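Local coordinates for protein carbohydrate deacetylase (Enterococcus faecalis, PDB 2I5I) that probably catalyses the deacetylation of acetylated carbohydrates, a step in oligosaccharide breakdown, with Mg(2+) as cofactor and two subunits forming a homodimer, at residues Ile9-Phe14 with Cys213-Ile218; Thr17-Gln22 with Phe217-Leu222; Leu69-Pro74 with Gln223-Tyr228. All coordinates share one frame; numbering follows the deposited sequence.

How the contacts relate
Contacts 1 and 3 each bring one side chain to about 4 Å from that of His130, the predicted Mg(2+) ligand: Asp13 in contact 1 and Leu69 in contact 3. Contact 2 lies farther off, its Leu222 side chain about 9 Å from that of His130. In contact 1, strand 208-213 leads into the loop 214-219, which goes straight on into contact 2, about 10 Å away between centres, sharing Phe217 and Ile218; the two also touch where Val20 meets Ala216 and the carbonyl of Asp13. Helix 220-225 then carries the chain to contact 3, its centre about 12 Å from that of contact 2 and 15 Å from that of contact 1. Contacts 1 and 2 both reach the second subunit.

Contact 1: residues Ile9-Phe14 with Cys213-Ile218; sequences INADDF and CHPAFI
The ends of two parallel strands meet at one bridge, Ala11 beside Cys213. Cys213 N donates to Asn10 O at 2.9 Å, rather bent at 132°, and Asp12 N returns a straighter bond of 160° to Cys213 O at 2.8 Å, so Ala11 and Cys213 sit side by side with their side chains on the same face of the sheet. That is the apolar, tightly packed side. Ala11 CB rests against Pro215 CD at 3.7 Å, and Cys213 SG, held in the crowded position between its own backbone N and carbonyl carbon, lies 4.1 Å from Ile9 CG2. Leu239 of helix 231-239 also packs on Cys213.

The side with His214 is looser and wetter. Its ring crosses the Asp12 carboxylate obliquely, planes 74° apart, and the two are joined through a water that donates to Asp12 OD2 at 2.9 Å and sits 2.6 Å from His214 NE2 at the ring edge. Asp13 OD2 approaches another part of that edge, 3.6 Å from His214 CD2. A second water spans Asp12 O and Pro215 O, where the chains diverge. The carboxylates have stronger partners elsewhere: Asp12 OD1 pairs with Arg156 and Asp13 OD2 with Arg232.

Asp13 also touches His130, the predicted Mg(2+) ligand, which places this acidic strand end at a probable metal site, consistent with the carboxyl-terminal edge of a parallel β/α deacetylase fold.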
# COMPACT_ATOMS: atom_id res chain seq x y z
N ILE A 9 25.19 -11.00 -2.79
CA ILE A 9 24.58 -12.32 -2.73
C ILE A 9 23.31 -12.23 -3.57
O ILE A 9 22.33 -11.58 -3.22
CB ILE A 9 24.30 -12.77 -1.29
CG1 ILE A 9 25.56 -12.69 -0.44
CG2 ILE A 9 23.70 -14.17 -1.23
CD1 ILE A 9 25.44 -13.12 0.99
N ASN A 10 23.42 -12.85 -4.74
CA ASN A 10 22.40 -12.65 -5.77
C ASN A 10 21.71 -13.98 -6.02
O ASN A 10 22.34 -14.98 -6.36
CB ASN A 10 22.97 -12.11 -7.08
CG ASN A 10 21.88 -11.84 -8.11
OD1 ASN A 10 21.41 -10.71 -8.29
ND2 ASN A 10 21.50 -12.90 -8.79
N ALA A 11 20.39 -13.94 -5.88
CA ALA A 11 19.56 -15.10 -6.17
C ALA A 11 19.19 -15.12 -7.64
O ALA A 11 18.54 -14.20 -8.13
CB ALA A 11 18.29 -15.08 -5.32
N ASP A 12 19.60 -16.14 -8.38
CA ASP A 12 19.19 -16.25 -9.77
C ASP A 12 17.75 -16.78 -9.90
O ASP A 12 17.26 -17.49 -9.01
CB ASP A 12 20.18 -17.16 -10.51
CG ASP A 12 21.58 -16.58 -10.57
OD1 ASP A 12 21.84 -15.51 -9.97
OD2 ASP A 12 22.45 -17.21 -11.21
N ASP A 13 17.08 -16.41 -10.97
CA ASP A 13 15.83 -16.97 -11.43
C ASP A 13 14.59 -16.33 -10.80
O ASP A 13 13.53 -16.96 -10.74
CB ASP A 13 15.78 -18.48 -11.17
CG ASP A 13 16.77 -19.27 -12.01
OD1 ASP A 13 17.22 -18.71 -13.03
OD2 ASP A 13 17.11 -20.43 -11.67
N PHE A 14 14.67 -15.08 -10.38
CA PHE A 14 13.43 -14.37 -9.97
C PHE A 14 12.39 -14.43 -11.06
O PHE A 14 12.69 -14.28 -12.25
CB PHE A 14 13.76 -12.93 -9.59
CG PHE A 14 12.74 -12.29 -8.65
CD1 PHE A 14 12.59 -12.80 -7.36
CD2 PHE A 14 11.99 -11.22 -9.08
CE1 PHE A 14 11.65 -12.21 -6.52
CE2 PHE A 14 11.05 -10.62 -8.24
CZ PHE A 14 10.92 -11.13 -6.96
N CYS A 213 23.27 -17.71 -6.12
CA CYS A 213 22.57 -18.80 -5.45
C CYS A 213 21.19 -19.00 -6.07
O CYS A 213 20.77 -18.16 -6.85
CB CYS A 213 22.44 -18.54 -3.95
SG CYS A 213 21.68 -16.96 -3.51
N HIS A 214 20.53 -20.10 -5.71
CA HIS A 214 19.24 -20.42 -6.28
C HIS A 214 18.20 -20.82 -5.22
O HIS A 214 17.63 -21.92 -5.23
CB HIS A 214 19.43 -21.52 -7.31
CG HIS A 214 20.36 -21.17 -8.43
ND1 HIS A 214 21.74 -21.19 -8.31
CD2 HIS A 214 20.10 -20.83 -9.71
CE1 HIS A 214 22.28 -20.85 -9.47
NE2 HIS A 214 21.31 -20.63 -10.35
N PRO A 215 17.92 -19.94 -4.28
CA PRO A 215 16.87 -20.24 -3.29
C PRO A 215 15.52 -20.28 -4.00
O PRO A 215 15.29 -19.61 -5.00
CB PRO A 215 16.91 -19.07 -2.33
CG PRO A 215 17.72 -18.00 -2.97
CD PRO A 215 18.50 -18.61 -4.09
N ALA A 216 14.60 -21.07 -3.47
CA ALA A 216 13.23 -21.21 -3.91
C ALA A 216 12.44 -22.01 -2.87
O ALA A 216 13.05 -22.75 -2.11
CB ALA A 216 13.12 -21.92 -5.24
N PHE A 217 11.13 -21.81 -2.90
CA PHE A 217 10.16 -22.76 -2.41
C PHE A 217 9.84 -23.66 -3.60
O PHE A 217 10.05 -23.26 -4.75
CB PHE A 217 8.91 -22.11 -1.83
CG PHE A 217 9.15 -21.20 -0.65
CD1 PHE A 217 10.15 -21.38 0.28
CD2 PHE A 217 8.33 -20.09 -0.45
CE1 PHE A 217 10.29 -20.51 1.37
CE2 PHE A 217 8.46 -19.21 0.60
CZ PHE A 217 9.47 -19.41 1.51
N ILE A 218 9.32 -24.84 -3.34
CA ILE A 218 8.96 -25.76 -4.42
C ILE A 218 7.47 -25.67 -4.75
O ILE A 218 6.63 -25.71 -3.84
CB ILE A 218 9.30 -27.22 -4.09
CG1 ILE A 218 10.75 -27.50 -3.68
CG2 ILE A 218 8.95 -28.12 -5.28
CD1 ILE A 218 11.77 -26.58 -4.29
O HOH W 1 16.29 -19.66 -7.57
O HOH W 2 21.66 -19.55 -12.73

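Contact 2: residues Thr17-Gln22 with Phe217-Leu222; sequences TPAVTQ and FIDTIL
Asp219 OD1 is the best-held polar atom, gripped by two donors. Thr17 OG1, in the conformer described, meets it tip to tip on the syn lone pair at 2.5 Å, and Leu222 N, at 2.9 Å and 158°, comes from above the carboxylate plane. The second bond is a classic N-cap: Asp219 stands just before helix 220-225 and takes the amide of its first turn. To do so its CG sits in the crowded position between backbone N and carbonyl carbon (chi1 51°).

The other oxygen serves a second helix. Ala19 N, in the first turn of helix 18-29, donates to Asp219 OD2 at 3.0 Å and 157°, again from above the plane. One carboxylate thus joins the amino-terminal ends of two helices, and both ends would tend to stabilise its negative charge. Three bonds together fix its rotation. Farther along, Phe217 N donates to Ala19 O at 3.0 Å, with the donor above the carbonyl plane.

Apolar groups close in around these bonds. Ala19 CB presses on the carboxylate, 3.3 Å from Asp219 CG; Pro18 CD lies 3.5 Å from Ile221 CD1 in the conformer described; and Val20 CG2 meets Leu222 CD2 at 4.0 Å. The dimer interface adjoins, with Phe217 of the second subunit packing on Ala19 and backbone hydrogen bonds running across from Ile218. Within the chain, the Phe217 ring leans obliquely on the next turn of the helix, its CE2 3.6 Å from Gln22 O.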
# COMPACT_ATOMS: atom_id res chain seq x y z
N THR A 17 9.23 -19.17 -11.39
CA THR A 17 7.90 -19.69 -11.04
C THR A 17 7.41 -18.99 -9.77
O THR A 17 8.22 -18.45 -9.01
CB THR A 17 7.84 -21.21 -10.92
OG1 THR A 17 7.87 -21.62 -9.56
CG2 THR A 17 9.05 -21.99 -11.46
N PRO A 18 6.11 -18.98 -9.51
CA PRO A 18 5.61 -18.34 -8.28
C PRO A 18 6.31 -18.75 -6.99
O PRO A 18 6.59 -17.92 -6.14
CB PRO A 18 4.13 -18.81 -8.26
CG PRO A 18 3.81 -18.84 -9.73
CD PRO A 18 5.03 -19.54 -10.31
N ALA A 19 6.64 -20.02 -6.76
CA ALA A 19 7.31 -20.45 -5.56
C ALA A 19 8.80 -20.10 -5.52
O ALA A 19 9.36 -19.89 -4.46
CB ALA A 19 7.20 -21.97 -5.37
N VAL A 20 9.44 -20.07 -6.69
CA VAL A 20 10.82 -19.60 -6.74
C VAL A 20 10.81 -18.14 -6.27
O VAL A 20 11.54 -17.82 -5.34
CB VAL A 20 11.45 -19.74 -8.13
CG1 VAL A 20 12.80 -19.01 -8.15
CG2 VAL A 20 11.65 -21.19 -8.51
N THR A 21 9.98 -17.30 -6.88
CA THR A 21 9.87 -15.88 -6.51
C THR A 21 9.68 -15.72 -5.00
O THR A 21 10.31 -14.92 -4.32
CB THR A 21 8.73 -15.22 -7.28
OG1 THR A 21 9.13 -15.17 -8.68
CG2 THR A 21 8.43 -13.80 -6.85
N GLN A 22 8.78 -16.52 -4.41
CA GLN A 22 8.57 -16.30 -2.97
C GLN A 22 9.69 -16.87 -2.12
O GLN A 22 10.02 -16.36 -1.04
CB GLN A 22 7.22 -16.88 -2.54
CG GLN A 22 6.01 -16.21 -3.17
CD GLN A 22 5.92 -14.74 -2.79
OE1 GLN A 22 6.18 -14.37 -1.66
NE2 GLN A 22 5.50 -13.86 -3.70
N PHE A 217 11.13 -21.81 -2.90
CA PHE A 217 10.16 -22.76 -2.41
C PHE A 217 9.84 -23.66 -3.60
O PHE A 217 10.05 -23.26 -4.75
CB PHE A 217 8.91 -22.11 -1.83
CG PHE A 217 9.15 -21.20 -0.65
CD1 PHE A 217 10.15 -21.38 0.28
CD2 PHE A 217 8.33 -20.09 -0.45
CE1 PHE A 217 10.29 -20.51 1.37
CE2 PHE A 217 8.46 -19.21 0.60
CZ PHE A 217 9.47 -19.41 1.51
N ILE A 218 9.32 -24.84 -3.34
CA ILE A 218 8.96 -25.76 -4.42
C ILE A 218 7.47 -25.67 -4.75
O ILE A 218 6.63 -25.71 -3.84
CB ILE A 218 9.30 -27.22 -4.09
CG1 ILE A 218 10.75 -27.50 -3.68
CG2 ILE A 218 8.95 -28.12 -5.28
CD1 ILE A 218 11.77 -26.58 -4.29
N ASP A 219 7.19 -25.55 -6.05
CA ASP A 219 5.84 -25.68 -6.61
C ASP A 219 5.93 -26.72 -7.73
O ASP A 219 7.01 -27.19 -8.10
CB ASP A 219 5.20 -24.40 -7.08
CG ASP A 219 5.95 -23.47 -8.02
OD1 ASP A 219 7.07 -23.77 -8.50
OD2 ASP A 219 5.42 -22.37 -8.27
N THR A 220 4.79 -27.14 -8.26
CA THR A 220 4.88 -28.11 -9.35
C THR A 220 5.53 -27.45 -10.58
O THR A 220 6.16 -28.14 -11.36
CB THR A 220 3.52 -28.65 -9.78
OG1 THR A 220 2.66 -27.55 -10.11
CG2 THR A 220 2.84 -29.39 -8.63
N ILE A 221 5.33 -26.14 -10.72
CA ILE A 221 5.89 -25.46 -11.90
C ILE A 221 7.41 -25.62 -11.87
O ILE A 221 8.01 -26.00 -12.87
CB ILE A 221 5.46 -24.00 -12.00
CG1 ILE A 221 3.93 -23.84 -11.96
CG2 ILE A 221 6.00 -23.31 -13.24
CD1 ILE A 221 3.56 -22.66 -11.09
N LEU A 222 8.06 -25.37 -10.73
CA LEU A 222 9.50 -25.60 -10.68
C LEU A 222 9.84 -27.06 -10.97
O LEU A 222 10.75 -27.38 -11.74
CB LEU A 222 10.04 -25.19 -9.31
CG LEU A 222 11.51 -25.51 -9.05
CD1 LEU A 222 12.41 -24.85 -10.08
CD2 LEU A 222 11.89 -25.10 -7.64

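Contact 3: residues Leu69-Pro74 with Gln223-Tyr228; sequences LNQAKP and QNQSGY
The side chain of Gln225 carries this surface contact, its amide modelled against Asn70 and Gln71. Its chain bends at chi2 (-70°), which swings the end across to the facing loop. There it slides past Asn70 in the opposite direction, the two amide planes 17° apart as built, while the Gln71 side chain, extended beyond CG, comes at it tip to tip with its plane turned 84° away. The amides of all three are probably turned over as modelled, so the pairing of individual N and O atoms is left open. The group is also built too tightly for its finer geometry to be relied on, and Gln71 touches a crystal neighbour as well.

The second shell is a type II beta turn from Leu69 to Ala72, tied by Ala72 N to Leu69 O at 3.2 Å. It puts Asn70 and Gln71 at its two central corners, both facing the last turn of helix 220-225; Ser226 is the first residue to leave helical geometry. The turn sits in the long loop after strand 60-65, one of the strands of the parallel sheet.

Farther out, Tyr16 touches both Leu69 and Gln225. Leu69 also packs on Thr41, and its side chain comes within about 4 Å of that of His130, the predicted Mg(2+) ligand. Beyond the helix, Tyr228 OH bonds to Glu235 and to the Asp186 amide, and Tyr228 O to Arg232.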
# COMPACT_ATOMS: atom_id res chain seq x y z
N LEU A 69 16.46 -21.22 -21.67
CA LEU A 69 15.46 -21.49 -20.64
C LEU A 69 14.53 -22.61 -21.12
O LEU A 69 13.84 -22.50 -22.13
CB LEU A 69 14.67 -20.26 -20.26
CG LEU A 69 13.62 -20.32 -19.15
CD1 LEU A 69 14.25 -20.53 -17.78
CD2 LEU A 69 12.80 -19.04 -19.12
N ASN A 70 14.55 -23.69 -20.35
CA ASN A 70 13.72 -24.84 -20.62
C ASN A 70 12.26 -24.42 -20.72
O ASN A 70 11.76 -23.70 -19.87
CB ASN A 70 13.96 -25.90 -19.55
CG ASN A 70 13.23 -27.20 -19.78
OD1 ASN A 70 12.51 -27.59 -18.86
ND2 ASN A 70 13.36 -27.88 -20.91
N GLN A 71 11.62 -24.84 -21.80
CA GLN A 71 10.21 -24.77 -22.07
C GLN A 71 9.71 -23.35 -22.27
O GLN A 71 8.53 -23.02 -22.12
CB GLN A 71 9.43 -25.45 -20.94
CG GLN A 71 9.64 -26.98 -20.97
CD GLN A 71 9.04 -27.59 -19.71
OE1 GLN A 71 9.75 -28.25 -18.94
NE2 GLN A 71 7.76 -27.32 -19.51
N ALA A 72 10.64 -22.48 -22.67
CA ALA A 72 10.25 -21.11 -22.96
C ALA A 72 10.69 -20.73 -24.38
O ALA A 72 11.52 -21.41 -24.99
CB ALA A 72 10.85 -20.16 -21.96
N LYS A 73 10.12 -19.66 -24.86
CA LYS A 73 10.39 -19.11 -26.17
C LYS A 73 11.06 -17.75 -26.01
O LYS A 73 10.90 -17.07 -25.00
CB LYS A 73 9.09 -18.92 -26.95
CG LYS A 73 8.23 -20.17 -27.09
CD LYS A 73 7.04 -19.92 -28.00
CE LYS A 73 6.58 -21.22 -28.63
NZ LYS A 73 5.48 -21.03 -29.60
N PRO A 74 11.80 -17.30 -27.01
CA PRO A 74 12.31 -15.93 -26.97
C PRO A 74 11.18 -14.91 -27.01
O PRO A 74 10.05 -15.19 -27.40
CB PRO A 74 13.15 -15.80 -28.24
CG PRO A 74 13.05 -17.08 -28.97
CD PRO A 74 12.20 -18.04 -28.21
N GLN A 223 9.09 -27.97 -10.34
CA GLN A 223 9.35 -29.40 -10.55
C GLN A 223 9.29 -29.81 -12.01
O GLN A 223 9.98 -30.72 -12.48
CB GLN A 223 8.31 -30.22 -9.80
CG GLN A 223 8.54 -30.54 -8.34
CD GLN A 223 7.77 -31.82 -8.00
OE1 GLN A 223 6.64 -31.98 -8.46
NE2 GLN A 223 8.39 -32.70 -7.22
N ASN A 224 8.41 -29.15 -12.75
CA ASN A 224 8.14 -29.48 -14.13
C ASN A 224 9.28 -29.00 -15.04
O ASN A 224 9.48 -29.56 -16.11
CB ASN A 224 6.84 -28.83 -14.59
CG ASN A 224 5.59 -29.51 -14.01
OD1 ASN A 224 5.66 -30.59 -13.45
ND2 ASN A 224 4.47 -28.83 -14.16
N GLN A 225 9.95 -27.95 -14.57
CA GLN A 225 10.77 -27.10 -15.40
C GLN A 225 12.25 -27.11 -15.09
O GLN A 225 13.03 -26.83 -16.02
CB GLN A 225 10.26 -25.63 -15.29
CG GLN A 225 9.64 -25.24 -16.64
CD GLN A 225 10.77 -25.11 -17.65
OE1 GLN A 225 10.92 -25.86 -18.61
NE2 GLN A 225 11.65 -24.15 -17.42
N SER A 226 12.60 -27.41 -13.84
CA SER A 226 14.01 -27.52 -13.56
C SER A 226 14.47 -28.79 -12.88
O SER A 226 13.96 -29.20 -11.84
CB SER A 226 14.44 -26.36 -12.62
OG SER A 226 15.77 -26.06 -13.00
N GLY A 227 15.53 -29.38 -13.46
CA GLY A 227 16.21 -30.47 -12.81
C GLY A 227 16.88 -30.09 -11.50
O GLY A 227 17.10 -31.00 -10.70
N TYR A 228 17.18 -28.82 -11.26
CA TYR A 228 17.68 -28.35 -9.97
C TYR A 228 16.48 -27.86 -9.15
O TYR A 228 16.06 -26.71 -9.28
CB TYR A 228 18.71 -27.23 -10.09
CG TYR A 228 19.48 -26.93 -8.82
CD1 TYR A 228 20.18 -27.92 -8.13
CD2 TYR A 228 19.53 -25.66 -8.27
CE1 TYR A 228 20.88 -27.66 -6.96
CE2 TYR A 228 20.23 -25.38 -7.11
CZ TYR A 228 20.91 -26.38 -6.45
OH TYR A 228 21.61 -26.13 -5.29